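Local atomic coordinates of assemblin (PDB entry 1VZV), a protein that probably cleaves the assembly protein inside the herpesvirus procapsid as a serine protease active as a dimer, allowing the capsid to mature. Residues Arg68-His73 / Asn178-Val183; Arg97-Val102 / Asn144-Pro149. All blocks are in the same frame, centred on the assembly; numbering follows the deposited sequence.

Interaction 1: Arg68-His73 / Asn178-Val183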
loop_
_atom_site.group_PDB
_atom_site.type_symbol
_atom_site.label_atom_id
_atom_site.label_comp_id
_atom_site.label_asym_id
_atom_site.label_seq_id
_atom_site.Cartn_x
_atom_site.Cartn_y
_atom_site.Cartn_z
ATOM N N ARG A 68 -18.291 -8.008 -9.732
ATOM C CA ARG A 68 -18.725 -7.220 -10.864
ATOM C C ARG A 68 -19.072 -5.834 -10.307
ATOM O O ARG A 68 -20.197 -5.600 -9.868
ATOM C CB ARG A 68 -19.954 -7.884 -11.492
ATOM C CG ARG A 68 -20.522 -7.197 -12.728
ATOM C CD ARG A 68 -21.818 -7.899 -13.153
ATOM N NE ARG A 68 -21.573 -9.182 -13.804
ATOM C CZ ARG A 68 -21.733 -9.387 -15.114
ATOM N NH1 ARG A 68 -22.242 -8.417 -15.882
ATOM N NH2 ARG A 68 -21.454 -10.587 -15.650
ATOM N N CYS A 69 -18.066 -4.960 -10.240
ATOM C CA CYS A 69 -18.218 -3.586 -9.739
ATOM C C CYS A 69 -17.457 -2.683 -10.707
ATOM O O CYS A 69 -16.235 -2.698 -10.766
ATOM C CB CYS A 69 -17.661 -3.447 -8.298
ATOM S SG CYS A 69 -17.482 -1.720 -7.707
ATOM N N PRO A 70 -18.171 -1.906 -11.512
ATOM C CA PRO A 70 -17.432 -1.055 -12.440
ATOM C C PRO A 70 -16.480 -0.085 -11.779
ATOM O O PRO A 70 -15.400 0.158 -12.310
ATOM C CB PRO A 70 -18.537 -0.341 -13.226
ATOM C CG PRO A 70 -19.666 -0.266 -12.251
ATOM C CD PRO A 70 -19.618 -1.660 -11.598
ATOM N N GLN A 71 -16.828 0.431 -10.608
ATOM C CA GLN A 71 -15.941 1.389 -9.956
ATOM C C GLN A 71 -14.614 0.787 -9.482
ATOM O O GLN A 71 -13.562 1.428 -9.590
ATOM C CB GLN A 71 -16.651 2.110 -8.805
ATOM C CG GLN A 71 -17.767 3.070 -9.243
ATOM C CD GLN A 71 -18.965 2.345 -9.808
ATOM O OE1 GLN A 71 -19.269 1.228 -9.396
ATOM N NE2 GLN A 71 -19.628 2.951 -10.779
ATOM N N LEU A 72 -14.655 -0.461 -9.015
ATOM C CA LEU A 72 -13.457 -1.138 -8.534
ATOM C C LEU A 72 -12.326 -1.124 -9.548
ATOM O O LEU A 72 -11.177 -1.034 -9.158
ATOM C CB LEU A 72 -13.785 -2.559 -8.105
ATOM C CG LEU A 72 -12.794 -3.451 -7.348
ATOM C CD1 LEU A 72 -12.174 -4.462 -8.299
ATOM C CD2 LEU A 72 -11.756 -2.651 -6.598
ATOM N N HIS A 73 -12.636 -1.185 -10.844
ATOM C CA HIS A 73 -11.593 -1.155 -11.879
ATOM C C HIS A 73 -11.194 0.277 -12.220
ATOM O O HIS A 73 -10.031 0.555 -12.523
ATOM C CB HIS A 73 -12.042 -1.813 -13.174
ATOM C CG HIS A 73 -12.484 -3.230 -13.028
ATOM N ND1 HIS A 73 -12.620 -4.075 -14.111
ATOM C CD2 HIS A 73 -12.919 -3.925 -11.949
ATOM C CE1 HIS A 73 -13.134 -5.224 -13.708
ATOM N NE2 HIS A 73 -13.324 -5.158 -12.402
ATOM N N ASN A 178 -25.502 -10.659 -13.695
ATOM C CA ASN A 178 -25.559 -9.374 -14.423
ATOM C C ASN A 178 -25.350 -8.217 -13.409
ATOM O O ASN A 178 -24.776 -7.149 -13.734
ATOM C CB ASN A 178 -26.942 -9.200 -15.101
ATOM C CG ASN A 178 -27.613 -7.826 -14.769
ATOM O OD1 ASN A 178 -28.134 -7.615 -13.653
ATOM N ND2 ASN A 178 -27.552 -6.885 -15.726
ATOM N N LYS A 179 -25.984 -8.402 -12.252
ATOM C CA LYS A 179 -25.951 -7.495 -11.123
ATOM C C LYS A 179 -24.633 -6.725 -11.086
ATOM O O LYS A 179 -23.596 -7.348 -10.955
ATOM C CB LYS A 179 -26.014 -8.370 -9.878
ATOM C CG LYS A 179 -26.942 -7.954 -8.799
ATOM C CD LYS A 179 -26.968 -9.065 -7.776
ATOM C CE LYS A 179 -28.031 -8.828 -6.703
ATOM N NZ LYS A 179 -28.551 -10.116 -6.099
ATOM N N VAL A 180 -24.636 -5.410 -11.269
ATOM C CA VAL A 180 -23.374 -4.682 -11.169
ATOM C C VAL A 180 -23.317 -3.890 -9.843
ATOM O O VAL A 180 -24.166 -3.036 -9.560
ATOM C CB VAL A 180 -23.035 -3.799 -12.437
ATOM C CG1 VAL A 180 -23.377 -4.542 -13.718
ATOM C CG2 VAL A 180 -23.703 -2.446 -12.398
ATOM N N TRP A 181 -22.383 -4.276 -8.977
ATOM C CA TRP A 181 -22.202 -3.624 -7.691
ATOM C C TRP A 181 -21.567 -2.253 -7.855
ATOM O O TRP A 181 -20.472 -2.105 -8.399
ATOM C CB TRP A 181 -21.369 -4.506 -6.765
ATOM C CG TRP A 181 -22.121 -5.721 -6.355
ATOM C CD1 TRP A 181 -22.849 -5.888 -5.205
ATOM C CD2 TRP A 181 -22.330 -6.907 -7.135
ATOM N NE1 TRP A 181 -23.513 -7.096 -5.233
ATOM C CE2 TRP A 181 -23.212 -7.741 -6.407
ATOM C CE3 TRP A 181 -21.859 -7.347 -8.377
ATOM C CZ2 TRP A 181 -23.637 -8.988 -6.891
ATOM C CZ3 TRP A 181 -22.278 -8.588 -8.854
ATOM C CH2 TRP A 181 -23.158 -9.392 -8.112
ATOM N N LYS A 182 -22.292 -1.234 -7.431
ATOM C CA LYS A 182 -21.787 0.114 -7.532
ATOM C C LYS A 182 -21.402 0.656 -6.176
ATOM O O LYS A 182 -22.216 0.596 -5.240
ATOM C CB LYS A 182 -22.838 1.021 -8.153
ATOM C CG LYS A 182 -22.965 0.822 -9.636
ATOM C CD LYS A 182 -24.091 1.647 -10.211
ATOM C CE LYS A 182 -23.922 1.792 -11.716
ATOM N NZ LYS A 182 -22.754 2.675 -12.059
ATOM N N VAL A 183 -20.138 1.075 -6.039
ATOM C CA VAL A 183 -19.625 1.703 -4.813
ATOM C C VAL A 183 -19.196 3.044 -5.393
ATOM O O VAL A 183 -19.331 3.256 -6.586
ATOM C CB VAL A 183 -18.436 0.923 -4.156
ATOM C CG1 VAL A 183 -17.899 1.684 -2.993
ATOM C CG2 VAL A 183 -18.895 -0.427 -3.635
#

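Interaction 2: Arg97-Val102 / Asn144-Pro149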
loop_
_atom_site.group_PDB
_atom_site.type_symbol
_atom_site.label_atom_id
_atom_site.label_comp_id
_atom_site.label_asym_id
_atom_site.label_seq_id
_atom_site.Cartn_x
_atom_site.Cartn_y
_atom_site.Cartn_z
ATOM N N ARG A 97 -6.191 -6.279 -17.610
ATOM C CA ARG A 97 -5.388 -5.298 -16.946
ATOM C C ARG A 97 -6.061 -4.947 -15.620
ATOM O O ARG A 97 -5.388 -4.569 -14.667
ATOM C CB ARG A 97 -5.217 -4.083 -17.835
ATOM C CG ARG A 97 -4.363 -4.397 -19.041
ATOM C CD ARG A 97 -3.613 -3.187 -19.538
ATOM N NE ARG A 97 -4.312 -2.544 -20.635
ATOM C CZ ARG A 97 -3.806 -2.413 -21.861
ATOM N NH1 ARG A 97 -2.574 -2.857 -22.116
ATOM N NH2 ARG A 97 -4.520 -1.817 -22.827
ATOM N N ALA A 98 -7.379 -5.115 -15.535
ATOM C CA ALA A 98 -8.099 -4.839 -14.294
ATOM C C ALA A 98 -7.713 -5.983 -13.435
ATOM O O ALA A 98 -7.208 -5.808 -12.349
ATOM C CB ALA A 98 -9.604 -4.878 -14.506
ATOM N N LEU A 99 -7.903 -7.167 -13.992
ATOM C CA LEU A 99 -7.594 -8.410 -13.318
ATOM C C LEU A 99 -6.173 -8.465 -12.791
ATOM O O LEU A 99 -5.945 -9.000 -11.730
ATOM C CB LEU A 99 -7.848 -9.580 -14.260
ATOM C CG LEU A 99 -7.930 -10.989 -13.684
ATOM C CD1 LEU A 99 -9.038 -11.083 -12.682
ATOM C CD2 LEU A 99 -8.202 -11.928 -14.806
ATOM N N TYR A 100 -5.216 -7.922 -13.531
ATOM C CA TYR A 100 -3.807 -7.911 -13.111
ATOM C C TYR A 100 -3.578 -7.055 -11.879
ATOM O O TYR A 100 -2.722 -7.380 -11.057
ATOM C CB TYR A 100 -2.894 -7.402 -14.240
ATOM C CG TYR A 100 -1.455 -7.304 -13.827
ATOM C CD1 TYR A 100 -0.972 -6.169 -13.195
ATOM C CD2 TYR A 100 -0.591 -8.368 -14.012
ATOM C CE1 TYR A 100 0.333 -6.097 -12.753
ATOM C CE2 TYR A 100 0.721 -8.312 -13.576
ATOM C CZ TYR A 100 1.178 -7.171 -12.944
ATOM O OH TYR A 100 2.482 -7.102 -12.502
ATOM N N LEU A 101 -4.266 -5.909 -11.829
ATOM C CA LEU A 101 -4.202 -4.950 -10.723
ATOM C C LEU A 101 -4.856 -5.495 -9.450
ATOM O O LEU A 101 -4.267 -5.448 -8.375
ATOM C CB LEU A 101 -4.919 -3.652 -11.112
ATOM C CG LEU A 101 -4.217 -2.430 -11.694
ATOM C CD1 LEU A 101 -2.885 -2.231 -11.013
ATOM C CD2 LEU A 101 -4.032 -2.573 -13.152
ATOM N N VAL A 102 -6.082 -5.997 -9.587
ATOM C CA VAL A 102 -6.855 -6.532 -8.470
ATOM C C VAL A 102 -6.261 -7.780 -7.849
ATOM O O VAL A 102 -6.405 -7.987 -6.638
ATOM C CB VAL A 102 -8.335 -6.796 -8.843
ATOM C CG1 VAL A 102 -8.425 -7.803 -9.918
ATOM C CG2 VAL A 102 -9.099 -7.286 -7.653
ATOM N N ASN A 144 -7.452 -16.873 -6.397
ATOM C CA ASN A 144 -7.213 -16.727 -7.811
ATOM C C ASN A 144 -8.430 -16.011 -8.378
ATOM O O ASN A 144 -9.551 -16.206 -7.911
ATOM C CB ASN A 144 -7.014 -18.091 -8.465
ATOM C CG ASN A 144 -6.470 -17.992 -9.882
ATOM O OD1 ASN A 144 -5.420 -17.406 -10.121
ATOM N ND2 ASN A 144 -7.182 -18.582 -10.831
ATOM N N TYR A 145 -8.164 -15.102 -9.311
ATOM C CA TYR A 145 -9.162 -14.287 -10.009
ATOM C C TYR A 145 -8.968 -14.528 -11.507
ATOM O O TYR A 145 -7.827 -14.697 -11.953
ATOM C CB TYR A 145 -8.877 -12.794 -9.823
ATOM C CG TYR A 145 -8.977 -12.200 -8.448
ATOM C CD1 TYR A 145 -7.972 -12.385 -7.506
ATOM C CD2 TYR A 145 -10.041 -11.373 -8.124
ATOM C CE1 TYR A 145 -8.025 -11.756 -6.265
ATOM C CE2 TYR A 145 -10.110 -10.736 -6.896
ATOM C CZ TYR A 145 -9.102 -10.927 -5.958
ATOM O OH TYR A 145 -9.205 -10.305 -4.721
ATOM N N ASP A 146 -10.057 -14.524 -12.275
ATOM C CA ASP A 146 -9.991 -14.680 -13.741
ATOM C C ASP A 146 -11.295 -14.222 -14.340
ATOM O O ASP A 146 -12.164 -13.766 -13.604
ATOM C CB ASP A 146 -9.724 -16.115 -14.186
ATOM C CG ASP A 146 -8.847 -16.184 -15.420
ATOM O OD1 ASP A 146 -8.901 -15.291 -16.270
ATOM O OD2 ASP A 146 -8.066 -17.129 -15.530
ATOM N N CYS A 147 -11.479 -14.381 -15.645
ATOM C CA CYS A 147 -12.725 -13.921 -16.230
ATOM C C CYS A 147 -13.732 -14.952 -16.669
ATOM O O CYS A 147 -14.499 -14.687 -17.577
ATOM C CB CYS A 147 -12.480 -12.931 -17.354
ATOM S SG CYS A 147 -10.780 -12.850 -17.784
ATOM N N THR A 148 -13.750 -16.109 -16.023
ATOM C CA THR A 148 -14.707 -17.162 -16.328
ATOM C C THR A 148 -14.626 -18.085 -15.127
ATOM O O THR A 148 -13.526 -18.431 -14.693
ATOM C CB THR A 148 -14.274 -17.996 -17.515
ATOM O OG1 THR A 148 -13.034 -18.622 -17.192
ATOM C CG2 THR A 148 -14.106 -17.167 -18.762
ATOM N N PRO A 149 -15.767 -18.551 -14.607
ATOM C CA PRO A 149 -15.724 -19.438 -13.451
ATOM C C PRO A 149 -14.765 -20.619 -13.575
ATOM O O PRO A 149 -13.989 -20.889 -12.656
ATOM C CB PRO A 149 -17.164 -19.901 -13.332
ATOM C CG PRO A 149 -17.644 -19.810 -14.694
ATOM C CD PRO A 149 -17.125 -18.488 -15.132
#

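Interaction 1: Arg68-His73 / Asn178-Val183
Arg68 and Trp181 join two lengths of backbone that run roughly the same way, their end-to-end directions 33° apart, with the CA atoms of Cys69 and Trp181 4.5 Å from each other. One backbone hydrogen bond crosses, from Trp181 N to Arg68 O at 2.7 Å, although the position of that oxygen is less certain. Trp181 O then looks back at 68-73, meeting Cys69 CA in a CA-H...O contact and Pro70 CD at 3.3 Å. Arg68 passes the Trp181 indole with its CB, 3.6 Å from CZ3. Its CG stands anti to the backbone N (chi1 -178°) and carries the chain on to CD, which packs on Val180 CG1 at 3.7 Å; further out, the guanidinium has Asn178 CA over one face, toward the rim. Pro70 CD lies against Val180 CB, these two side chains crossing at about a right angle. Cys69 is the N-cap of helix 70-79, its SG taking a weak bond from Leu72 N, while Val48 of strand 47-56 packs on its side chain. Beyond it, Gln71 lies beside Lys182 and Val183. A single backbone bond and van der Waals packing of Arg68, Pro70, Val180 and Trp181 thus join the loop before helix 185-197 to the start of helix 70-79, with no salt bridge between the segments; the Trp181 side chain is about 11 Å from that of His129 of the catalytic triad.

Interaction 2: Arg97-Val102 / Asn144-Pro149
Leu99 spreads its two methyls along the strand that is outermost in this chain's sheet: CD1 goes to Tyr145 and CD2 to Asp146 and Cys147. Its CG is anti to the backbone N (chi1 -165°), and the side chain leaves the helix toward the strand. CD1 comes 3.3 Å from Tyr145 CB, so it meets the root of that side chain, and it lies obliquely to the ring. CD2 sits 3.5 Å from Asp146 CA, near the point where the strand ends, and 4.0 Å from Cys147 SG. One turn further along the helix, Val102 takes the outer part of the same tyrosine. Its CG2, anti to the backbone N, reaches Tyr145 CE2 at 3.7 Å and is again oblique to the ring. Tyr145 thus meets Leu99 at its CB and Val102 near its hydroxyl end, and its OH is hydrogen-bonded to Leu106 O, just past helix 96-105. Asp146 turns its CB away from the helix; its OD1 accepts Cys147 N at 2.8 Å, met on the anti side and 21° out of the carboxylate plane, which ties the carboxylate to the backbone as the chain leaves the strand. The backbones of helix 97-102 and strand 144-146 run nearly antiparallel, 167° between directions, with axes 8.6 Å apart at closest. Leu3 of the adjacent strand 3-8 touches both Leu99 and Val102, while on the helix Tyr100 packs on Leu201 and Leu101 on Met200, both of the second subunit. With no hydrogen bond between the two segments, this is helix-on-sheet packing by two branched aliphatic side chains against Tyr145, whose polar end is satisfied by the Leu106 carbonyl.

In the fold
Interaction 2 lies closer to the centre of the chain and is partly buried, whereas interaction 1 is a surface contact. Interaction 1 joins the start of helix 70-79 to the loop before helix 185-197; interaction 2 lays helix 96-105 on strand 144-146, the outermost of the mixed sheet in this chain. Their chemistry differs accordingly: a backbone hydrogen bond and mixed Arg, Trp, Val and Pro packing at the surface in the first, mainly apolar contact with no hydrogen bond across the second. The two helices also touch directly: Leu72 and His73, which do not touch 178-183, pack on Val102 and Ala98. Both segments of interaction 2 fall in sequence between the two of interaction 1.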